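PDB 3PXV: nitroreductase from Desulfitobacterium hafniense, which binds FMN and catalyses the flavin-dependent reduction of nitro compounds. Local coordinates for the interface of chains A and B. Coordinates in Å, arbitrary orientation; residue numbers count along the deposited sequence, not the author numbering. Chains: chain A/B, Nitroreductase.

Contacts 1 and 2 are two patches of one two-fold symmetric interface between identical chains, the centres of their C-alpha atoms about 13 Å apart. Helix 5-12 of chain A serves both: A:Leu7, A:Ile10 and A:Ala11 face chain B in contact 1, A:Glu5, A:Thr6 and A:Val9 in contact 2. Contact 1 adds the stretch around A:His178 and the end of helix 26-36 of chain B; contact 2 pairs helix 5-12 with its own copy. Nitroreductases of this family are typically dimers, so the pairing is probably the biological one, and A:His178, an FMN-binding residue, probably links it to the cofactor site.

Contact 1: the interface of chains A and B. Residues chain A 7, 10-11, 178, 180, 182; chain B 34-35, 37-38.
The imidazole of A:His178 meets B:Ile37 edge-on: NE2 gives a hydrogen bond to the backbone carbonyl O at 2.8 Å, nearly straight at the hydrogen (167°). The oxygen lies in the ring plane, and the N-H arrives in the carbonyl plane on a lone pair. The neighbouring ring carbon CE1 rests by the backbone of B:Gln38. As A:His178 is also an FMN-binding residue, this bond probably links the cofactor site to the partner chain.

The other flat group is the terminal amide of B:Gln38, whose chain, extended beyond CG, reaches to helix 5-12 of chain A at A:Ala11. CB of A:Ala11 lies over one face of the amide, 3.6 Å from CD of B:Gln38 and 3.4 Å from its NE2. CG2 of A:Ile10 touches both the backbone O of B:Ala35 and OE1 of B:Gln38. Further back, CG of B:Gln38 lies 3.6 Å from CG of A:Pro180, the two side chains crossing obliquely. Water 2 links OE1 to the backbone O of A:Leu7, and water 1 links the backbone O of B:Gln38 to that of A:Ile10, so solvent bridges carbonyl groups that cannot bond each other directly.

B:Ile37 turns CG1 between its backbone N and carbonyl carbon (chi1 63°), and CD1 presses on CB of A:Pro180 at 3.5 Å, a tight fit. The same methyl touches CA of A:Lys182. Beyond it, the extended chain of A:Lys182 passes B:Glu34, which bends at chi2 (68°). Their opposite charges may attract, but no salt bridge forms: CE of A:Lys182 is 3.4 Å from OE1 of B:Glu34, whereas NZ stays 4.5 Å from that oxygen.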
# COMPACT_ATOMS: atom_id res chain seq x y z
N LEU A 7 10.77 9.60 7.85
CA LEU A 7 9.58 10.10 8.46
C LEU A 7 9.19 11.45 7.85
O LEU A 7 8.01 11.72 7.71
CB LEU A 7 9.70 10.14 9.98
CG LEU A 7 9.83 8.80 10.72
CD1 LEU A 7 10.21 9.06 12.18
CD2 LEU A 7 8.58 7.95 10.59
N ILE A 10 7.47 10.84 4.42
CA ILE A 10 6.12 10.34 4.60
C ILE A 10 5.17 11.50 4.93
O ILE A 10 4.07 11.57 4.37
CB ILE A 10 6.10 9.25 5.72
CG1 ILE A 10 6.85 7.98 5.26
CG2 ILE A 10 4.68 8.90 6.17
CD1 ILE A 10 7.20 6.96 6.41
N ALA A 11 5.63 12.42 5.79
CA ALA A 11 4.83 13.59 6.21
C ALA A 11 4.67 14.70 5.15
O ALA A 11 3.65 15.42 5.14
CB ALA A 11 5.39 14.21 7.54
N HIS A 178 -2.82 16.04 3.03
CA HIS A 178 -3.97 15.97 3.92
C HIS A 178 -3.48 16.16 5.38
O HIS A 178 -2.40 15.71 5.74
CB HIS A 178 -4.73 14.64 3.79
CG HIS A 178 -4.03 13.46 4.40
ND1 HIS A 178 -3.06 12.74 3.73
CD2 HIS A 178 -4.19 12.83 5.59
CE1 HIS A 178 -2.65 11.74 4.49
NE2 HIS A 178 -3.32 11.77 5.62
N PRO A 180 -3.15 15.25 9.00
CA PRO A 180 -3.38 13.94 9.68
C PRO A 180 -4.36 14.01 10.83
O PRO A 180 -4.29 14.92 11.64
CB PRO A 180 -1.99 13.57 10.20
CG PRO A 180 -1.05 14.34 9.36
CD PRO A 180 -1.74 15.65 9.08
N LYS A 182 -5.29 12.58 14.02
CA LYS A 182 -4.70 11.83 15.15
C LYS A 182 -5.71 10.97 15.90
O LYS A 182 -5.34 10.01 16.60
CB LYS A 182 -3.97 12.79 16.09
CG LYS A 182 -2.70 13.36 15.47
CD LYS A 182 -1.89 14.27 16.44
CE LYS A 182 -0.58 14.74 15.74
NZ LYS A 182 0.18 15.79 16.47
N GLU B 34 1.86 7.90 13.74
CA GLU B 34 1.68 9.24 13.17
C GLU B 34 2.00 9.13 11.70
O GLU B 34 1.36 9.74 10.87
CB GLU B 34 2.57 10.28 13.86
CG GLU B 34 2.79 11.65 13.13
CD GLU B 34 1.54 12.56 13.03
OE1 GLU B 34 0.50 12.27 13.64
OE2 GLU B 34 1.62 13.59 12.33
N ALA B 35 2.99 8.31 11.36
CA ALA B 35 3.39 8.12 9.98
C ALA B 35 2.25 7.43 9.22
O ALA B 35 1.91 7.82 8.10
CB ALA B 35 4.67 7.30 9.90
N ILE B 37 -1.03 7.53 9.68
CA ILE B 37 -2.15 8.41 9.37
C ILE B 37 -1.79 9.46 8.31
O ILE B 37 -2.66 10.17 7.82
CB ILE B 37 -2.79 9.04 10.65
CG1 ILE B 37 -1.82 9.94 11.43
CG2 ILE B 37 -3.31 7.93 11.58
CD1 ILE B 37 -2.57 10.90 12.38
N GLN B 38 -0.52 9.53 7.93
CA GLN B 38 -0.09 10.43 6.86
C GLN B 38 -0.17 9.72 5.50
O GLN B 38 0.16 10.30 4.44
CB GLN B 38 1.33 10.97 7.13
CG GLN B 38 1.42 11.88 8.36
CD GLN B 38 2.84 12.08 8.92
OE1 GLN B 38 3.74 11.27 8.71
NE2 GLN B 38 3.01 13.17 9.68
O HOH W 1 2.57 9.73 3.26
O HOH W 2 6.20 10.82 9.68

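Contact 2: the interface of chains A and B. Residues chain A 5-6, 9; chain B 5-6.
A:Glu5 and B:Glu5 stack their carboxylates across the interface, the planes 5° apart. CD of A:Glu5 is 3.9 Å from CD of B:Glu5. The side chains cross at about a right angle, each extended beyond CG, and OE1 of A:Glu5 comes over CB of B:Glu5. Like charges would repel here, with OE2 of A:Glu5 4.0 Å from OE2 of B:Glu5, so one of the acids may hold a proton or the water nearby may ease the strain.

Polar links between the chains run through water. Water 3 joins OE1 of A:Glu5, at 3.0 Å, to hydroxyl OG1 of B:Thr6, at 2.8 Å. Water 4 does the same with the chains exchanged, reaching OE1 of B:Glu5 at 2.9 Å and OG1 of A:Thr6. Each water also makes a longer, more bent contact to the backbone N of its threonine. In both threonines OG1 sits beside that N, anti to the carbonyl carbon (chi1 -62° in A:Thr6), which lets one water meet both groups. An alanine in place of A:Glu5 would probably deprive water 3 of this carboxylate and leave a gap beside that of B:Glu5.

Van der Waals contacts follow at the threonines. OG1 of A:Thr6 lies 3.5 Å from CA of B:Thr6, and CG2 of A:Val9 touches OG1 of B:Thr6 at 3.6 Å.

All five residues belong to helix 5-12 of their chains: the glutamates open the helices, the threonines follow, and A:Val9 lies one turn further along. Like residues meet each other, so the patch straddles the two-fold axis where the two helix starts come together.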
# COMPACT_ATOMS: atom_id res chain seq x y z
N GLU A 5 14.90 11.30 7.98
CA GLU A 5 14.52 11.62 6.58
C GLU A 5 13.30 10.82 6.07
O GLU A 5 12.48 11.36 5.32
CB GLU A 5 15.69 11.45 5.59
CG GLU A 5 16.81 12.52 5.68
CD GLU A 5 17.95 12.34 4.64
OE1 GLU A 5 17.77 11.69 3.58
OE2 GLU A 5 19.04 12.88 4.91
N THR A 6 13.18 9.55 6.46
CA THR A 6 12.05 8.75 5.96
C THR A 6 10.74 9.25 6.57
O THR A 6 9.74 9.37 5.87
CB THR A 6 12.25 7.26 6.24
OG1 THR A 6 13.42 6.83 5.56
CG2 THR A 6 11.05 6.44 5.78
N VAL A 9 9.76 12.43 4.71
CA VAL A 9 9.24 12.17 3.38
C VAL A 9 7.77 11.74 3.49
O VAL A 9 6.94 12.25 2.79
CB VAL A 9 10.11 11.13 2.59
CG1 VAL A 9 9.37 10.57 1.40
CG2 VAL A 9 11.45 11.73 2.15
N GLU B 5 18.54 8.04 2.04
CA GLU B 5 18.16 7.26 3.22
C GLU B 5 16.82 6.57 3.09
O GLU B 5 16.67 5.48 3.60
CB GLU B 5 18.15 8.11 4.50
CG GLU B 5 19.50 8.56 5.05
CD GLU B 5 19.38 9.17 6.46
OE1 GLU B 5 18.26 9.11 7.06
OE2 GLU B 5 20.40 9.68 6.97
N THR B 6 15.85 7.22 2.45
CA THR B 6 14.53 6.64 2.24
C THR B 6 14.60 5.43 1.32
O THR B 6 13.98 4.40 1.59
CB THR B 6 13.55 7.64 1.63
OG1 THR B 6 13.49 8.77 2.48
CG2 THR B 6 12.13 7.04 1.50
O HOH W 3 15.68 10.39 1.94
O HOH W 4 15.76 7.78 7.34